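Local coordinates for poly-beta-1,6-N-acetyl-D-glucosamine export protein (PDB 4Y25), which exports the biofilm adhesin poly-beta-1,6-N-acetyl-D-glucosamine across the outer membrane, the fragment described being its C-terminal beta-barrel domain, at residues 82-87 and 97-102; 109-114 and 138-143. All coordinates share one frame; numbering follows the deposited sequence.

Contact 1 (82-87 and 97-102); sequences EAEYAE and GARLSG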
# COMPACT_ATOMS: atom_id res chain seq x y z
N GLU A 82 1.14 1.34 -16.84
CA GLU A 82 0.88 2.77 -16.74
C GLU A 82 2.13 3.59 -16.47
O GLU A 82 3.07 3.13 -15.81
CB GLU A 82 -0.16 3.07 -15.66
CG GLU A 82 0.30 2.88 -14.23
CD GLU A 82 -0.76 3.31 -13.22
OE1 GLU A 82 -1.92 3.49 -13.63
OE2 GLU A 82 -0.43 3.46 -12.03
N ALA A 83 2.13 4.81 -17.00
CA ALA A 83 3.16 5.80 -16.70
C ALA A 83 2.48 7.00 -16.06
O ALA A 83 1.29 7.23 -16.28
CB ALA A 83 3.90 6.20 -17.96
N GLU A 84 3.23 7.76 -15.27
CA GLU A 84 2.66 8.87 -14.53
C GLU A 84 3.71 9.90 -14.16
O GLU A 84 4.76 9.55 -13.63
CB GLU A 84 1.97 8.36 -13.26
CG GLU A 84 1.62 9.44 -12.25
CD GLU A 84 1.32 8.89 -10.88
OE1 GLU A 84 1.88 7.82 -10.53
OE2 GLU A 84 0.52 9.51 -10.14
N TYR A 85 3.44 11.17 -14.44
CA TYR A 85 4.31 12.25 -14.00
C TYR A 85 3.55 13.13 -13.01
O TYR A 85 2.36 13.38 -13.17
CB TYR A 85 4.82 13.07 -15.19
CG TYR A 85 6.05 13.90 -14.89
CD1 TYR A 85 7.26 13.62 -15.52
CD2 TYR A 85 6.01 14.98 -14.02
CE1 TYR A 85 8.39 14.37 -15.26
CE2 TYR A 85 7.14 15.74 -13.75
CZ TYR A 85 8.32 15.43 -14.38
OH TYR A 85 9.45 16.17 -14.15
N ALA A 86 4.25 13.59 -11.98
CA ALA A 86 3.65 14.45 -10.97
C ALA A 86 4.54 15.64 -10.63
O ALA A 86 5.75 15.61 -10.88
CB ALA A 86 3.35 13.65 -9.71
N GLU A 87 3.95 16.68 -10.05
CA GLU A 87 4.70 17.81 -9.53
C GLU A 87 4.45 17.92 -8.03
O GLU A 87 3.30 17.95 -7.59
CB GLU A 87 4.31 19.10 -10.24
CG GLU A 87 5.46 20.10 -10.38
CD GLU A 87 6.71 19.47 -10.97
OE1 GLU A 87 6.61 18.86 -12.06
OE2 GLU A 87 7.78 19.58 -10.35
N GLY A 97 8.47 14.65 -10.39
CA GLY A 97 8.21 13.27 -10.03
C GLY A 97 7.55 12.45 -11.12
O GLY A 97 6.69 12.95 -11.84
N ALA A 98 7.95 11.19 -11.24
CA ALA A 98 7.40 10.31 -12.26
C ALA A 98 7.31 8.85 -11.79
O ALA A 98 8.12 8.40 -10.98
CB ALA A 98 8.22 10.39 -13.53
N ARG A 99 6.34 8.12 -12.32
CA ARG A 99 6.20 6.71 -11.98
C ARG A 99 5.96 5.84 -13.22
O ARG A 99 5.16 6.19 -14.09
CB ARG A 99 5.07 6.51 -10.97
CG ARG A 99 4.85 5.06 -10.57
CD ARG A 99 3.86 4.94 -9.43
NE ARG A 99 2.55 5.48 -9.79
CZ ARG A 99 1.64 4.81 -10.49
NH1 ARG A 99 1.90 3.58 -10.92
NH2 ARG A 99 0.48 5.38 -10.78
N LEU A 100 6.66 4.71 -13.28
CA LEU A 100 6.44 3.73 -14.33
C LEU A 100 6.24 2.36 -13.70
O LEU A 100 7.06 1.91 -12.91
CB LEU A 100 7.61 3.70 -15.31
CG LEU A 100 7.50 2.64 -16.41
CD1 LEU A 100 6.29 2.90 -17.30
CD2 LEU A 100 8.78 2.59 -17.24
N SER A 101 5.14 1.70 -14.05
CA SER A 101 4.82 0.42 -13.44
C SER A 101 4.00 -0.47 -14.35
O SER A 101 3.36 0.01 -15.29
CB SER A 101 4.07 0.63 -12.12
OG SER A 101 2.91 1.42 -12.32
N GLY A 102 4.02 -1.77 -14.07
CA GLY A 102 3.25 -2.72 -14.83
C GLY A 102 3.37 -4.14 -14.32
O GLY A 102 4.29 -4.47 -13.56
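Arg99 reaches across from its strand to two carboxylates, those of Glu84 and Glu82. Its CB already lies 3.5 Å from Glu84 OE1, and CG stands anti to the backbone N. CD stays beside the same oxygen, and the bend at chi3 (61°) places NE within 2.5 Å of Glu84 OE1. At the tip, NH2 also approaches Glu84 OE1, at 2.8 Å; the angles at hydrogen make both of these bonds weak. NH2 and NH1 of Arg99 both donate to Glu82 OE2, NH1 at 2.6 Å and directed at the anti lone pair of that oxygen. Both acceptors sit at the guanidinium edge, near its plane, yet the carboxylate planes are turned from it by 80° for Glu84 and 54° for Glu82. The result is a salt-bridge network on one face of a beta hairpin, strands 79-89 and 94-105, in a closed antiparallel barrel. The side chains of Glu82 and Glu84 also touch Phe48 of strand 45-55. Backbone bonds set the register: Glu82 N donates to Ser101 O at 3.0 Å, and Arg99 N to Glu84 O. The face with Ala83, Tyr85, Ala98 and Leu100 is mainly apolar: Ala83 CB meets Leu100 CD1 at 4.1 Å. Gly97 O lies 3.0 Å above the plane of the Tyr85 ring, toward its rim. Ala98 CB comes to Tyr85 CD1 at 3.9 Å.

Contact 2 (109-114 and 138-143); sequences NWRIGS and QAYVRW
The indoles of Trp110 and Trp143 form an offset stack: the six-membered ring of Trp110 and the five-membered ring of Trp143 have centroids 4.2 Å apart, their planes inclined by 19°. Trp143 CD1 lies over one face of Trp110, toward the rim, and Trp143 CB makes a CH-pi contact with the six-membered ring. At the Trp110 edge, CE3 meets Val141 CG1 at 3.7 Å; Asn109 O lies at the edge of Trp143. On the opposite sheet face, the guanidiniums of Arg111 and Arg142 stack centre over centre, 4.2 Å apart with planes at 8°. These like charges probably repel in part; Arg111 also makes a cation-pi contact with Trp103. Tyr140 CG sits between its backbone N and carbonyl carbon (chi1 65°), and the ring folds over Gly113, whose CA is 3.6 Å from the ring centroid. Gly113 and Tyr140 are also a hydrogen-bonded pair, with Gly113 N 2.9 Å from Tyr140 O. Such a ring laid over a cross-strand glycine is the aromatic rescue of glycine. Paired tryptophans on the apolar face, beside Ile112 and Val141, are consistent with the lipid-facing aromatic girdle of an outer-membrane beta barrel.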
# COMPACT_ATOMS: atom_id res chain seq x y z
N ASN A 109 -0.81 -18.90 -13.70
CA ASN A 109 -0.51 -19.12 -12.29
C ASN A 109 0.59 -18.17 -11.80
O ASN A 109 0.71 -17.91 -10.60
CB ASN A 109 -0.08 -20.56 -12.03
CG ASN A 109 -1.09 -21.57 -12.52
OD1 ASN A 109 -1.82 -21.33 -13.47
ND2 ASN A 109 -1.13 -22.73 -11.86
N TRP A 110 1.41 -17.67 -12.73
CA TRP A 110 2.53 -16.78 -12.38
C TRP A 110 2.37 -15.38 -12.97
O TRP A 110 1.99 -15.21 -14.13
CB TRP A 110 3.87 -17.38 -12.84
CG TRP A 110 4.27 -18.66 -12.16
CD1 TRP A 110 3.76 -19.90 -12.38
CD2 TRP A 110 5.31 -18.83 -11.19
NE1 TRP A 110 4.38 -20.83 -11.60
CE2 TRP A 110 5.34 -20.20 -10.86
CE3 TRP A 110 6.21 -17.97 -10.57
CZ2 TRP A 110 6.22 -20.72 -9.94
CZ3 TRP A 110 7.09 -18.49 -9.64
CH2 TRP A 110 7.09 -19.86 -9.34
N ARG A 111 2.68 -14.37 -12.17
CA ARG A 111 2.66 -12.98 -12.61
C ARG A 111 3.89 -12.24 -12.11
O ARG A 111 4.28 -12.39 -10.96
CB ARG A 111 1.39 -12.27 -12.13
CG ARG A 111 1.42 -10.77 -12.33
CD ARG A 111 0.25 -10.10 -11.67
NE ARG A 111 -1.01 -10.47 -12.31
CZ ARG A 111 -2.15 -9.80 -12.17
NH1 ARG A 111 -3.24 -10.21 -12.79
NH2 ARG A 111 -2.19 -8.72 -11.41
N ILE A 112 4.50 -11.45 -12.99
CA ILE A 112 5.65 -10.64 -12.60
C ILE A 112 5.31 -9.16 -12.73
O ILE A 112 4.70 -8.74 -13.71
CB ILE A 112 6.89 -10.99 -13.46
CG1 ILE A 112 7.35 -12.41 -13.14
CG2 ILE A 112 8.01 -10.00 -13.22
CD1 ILE A 112 8.66 -12.80 -13.80
N GLY A 113 5.68 -8.38 -11.72
CA GLY A 113 5.40 -6.96 -11.70
C GLY A 113 6.64 -6.11 -11.51
O GLY A 113 7.58 -6.51 -10.82
N SER A 114 6.65 -4.94 -12.13
CA SER A 114 7.78 -4.02 -12.07
C SER A 114 7.28 -2.62 -11.73
O SER A 114 6.13 -2.29 -12.01
CB SER A 114 8.55 -4.02 -13.39
OG SER A 114 9.77 -3.33 -13.29
N GLN A 138 10.93 -1.26 -7.80
CA GLN A 138 10.25 -2.40 -7.20
C GLN A 138 10.10 -3.54 -8.19
O GLN A 138 9.99 -3.32 -9.40
CB GLN A 138 8.87 -2.00 -6.67
CG GLN A 138 8.86 -0.86 -5.67
CD GLN A 138 7.48 -0.64 -5.06
OE1 GLN A 138 6.58 -1.46 -5.24
NE2 GLN A 138 7.32 0.47 -4.35
N ALA A 139 10.10 -4.77 -7.67
CA ALA A 139 9.76 -5.94 -8.47
C ALA A 139 9.05 -6.97 -7.59
O ALA A 139 9.32 -7.06 -6.39
CB ALA A 139 11.01 -6.54 -9.09
N TYR A 140 8.14 -7.73 -8.18
CA TYR A 140 7.48 -8.80 -7.44
C TYR A 140 7.07 -9.98 -8.31
O TYR A 140 6.90 -9.85 -9.53
CB TYR A 140 6.26 -8.27 -6.68
CG TYR A 140 5.13 -7.76 -7.55
CD1 TYR A 140 4.16 -8.63 -8.04
CD2 TYR A 140 5.00 -6.41 -7.84
CE1 TYR A 140 3.11 -8.17 -8.82
CE2 TYR A 140 3.95 -5.94 -8.61
CZ TYR A 140 3.01 -6.83 -9.10
OH TYR A 140 1.97 -6.36 -9.87
N VAL A 141 6.91 -11.13 -7.67
CA VAL A 141 6.46 -12.35 -8.34
C VAL A 141 5.37 -13.01 -7.52
O VAL A 141 5.52 -13.21 -6.31
CB VAL A 141 7.63 -13.34 -8.56
CG1 VAL A 141 7.12 -14.65 -9.14
CG2 VAL A 141 8.69 -12.73 -9.45
N ARG A 142 4.26 -13.35 -8.17
CA ARG A 142 3.11 -13.94 -7.50
C ARG A 142 2.74 -15.28 -8.13
O ARG A 142 2.70 -15.41 -9.35
CB ARG A 142 1.94 -12.94 -7.54
CG ARG A 142 0.54 -13.51 -7.66
CD ARG A 142 -0.46 -12.37 -7.87
NE ARG A 142 -1.66 -12.77 -8.61
CZ ARG A 142 -2.77 -12.04 -8.68
NH1 ARG A 142 -2.86 -10.89 -8.03
NH2 ARG A 142 -3.81 -12.48 -9.38
N TRP A 143 2.50 -16.28 -7.29
CA TRP A 143 2.30 -17.66 -7.76
C TRP A 143 1.07 -18.32 -7.12
O TRP A 143 0.97 -18.40 -5.89
CB TRP A 143 3.55 -18.49 -7.47
CG TRP A 143 3.37 -19.95 -7.68
CD1 TRP A 143 2.73 -20.56 -8.72
CD2 TRP A 143 3.81 -21.00 -6.81
NE1 TRP A 143 2.75 -21.92 -8.55
CE2 TRP A 143 3.41 -22.22 -7.39
CE3 TRP A 143 4.51 -21.02 -5.60
CZ2 TRP A 143 3.69 -23.45 -6.80
CZ3 TRP A 143 4.78 -22.24 -5.01
CH2 TRP A 143 4.37 -23.44 -5.61

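Overall arrangement
Contact 1 and contact 2 lie in series along the chain and belong to one sheet, their centres about 19 Å apart. Strands 94-105 and 110-118, neighbours in the 16-stranded antiparallel barrel, join them directly: Gly102 O and Ser114 N are 2.8 Å apart, a probable hydrogen bond, and Ser101 CB packs against Ser114 O at 3.6 Å. Four consecutive strands of the wall, from 79-89 to 134-144, are thus tied edge to edge. Each contact has one face rich in charge and one mainly apolar, consistent with a polar lumen and a lipid-facing exterior. Each centre lies about 16 Å from the chain centre, as expected for places in the barrel wall.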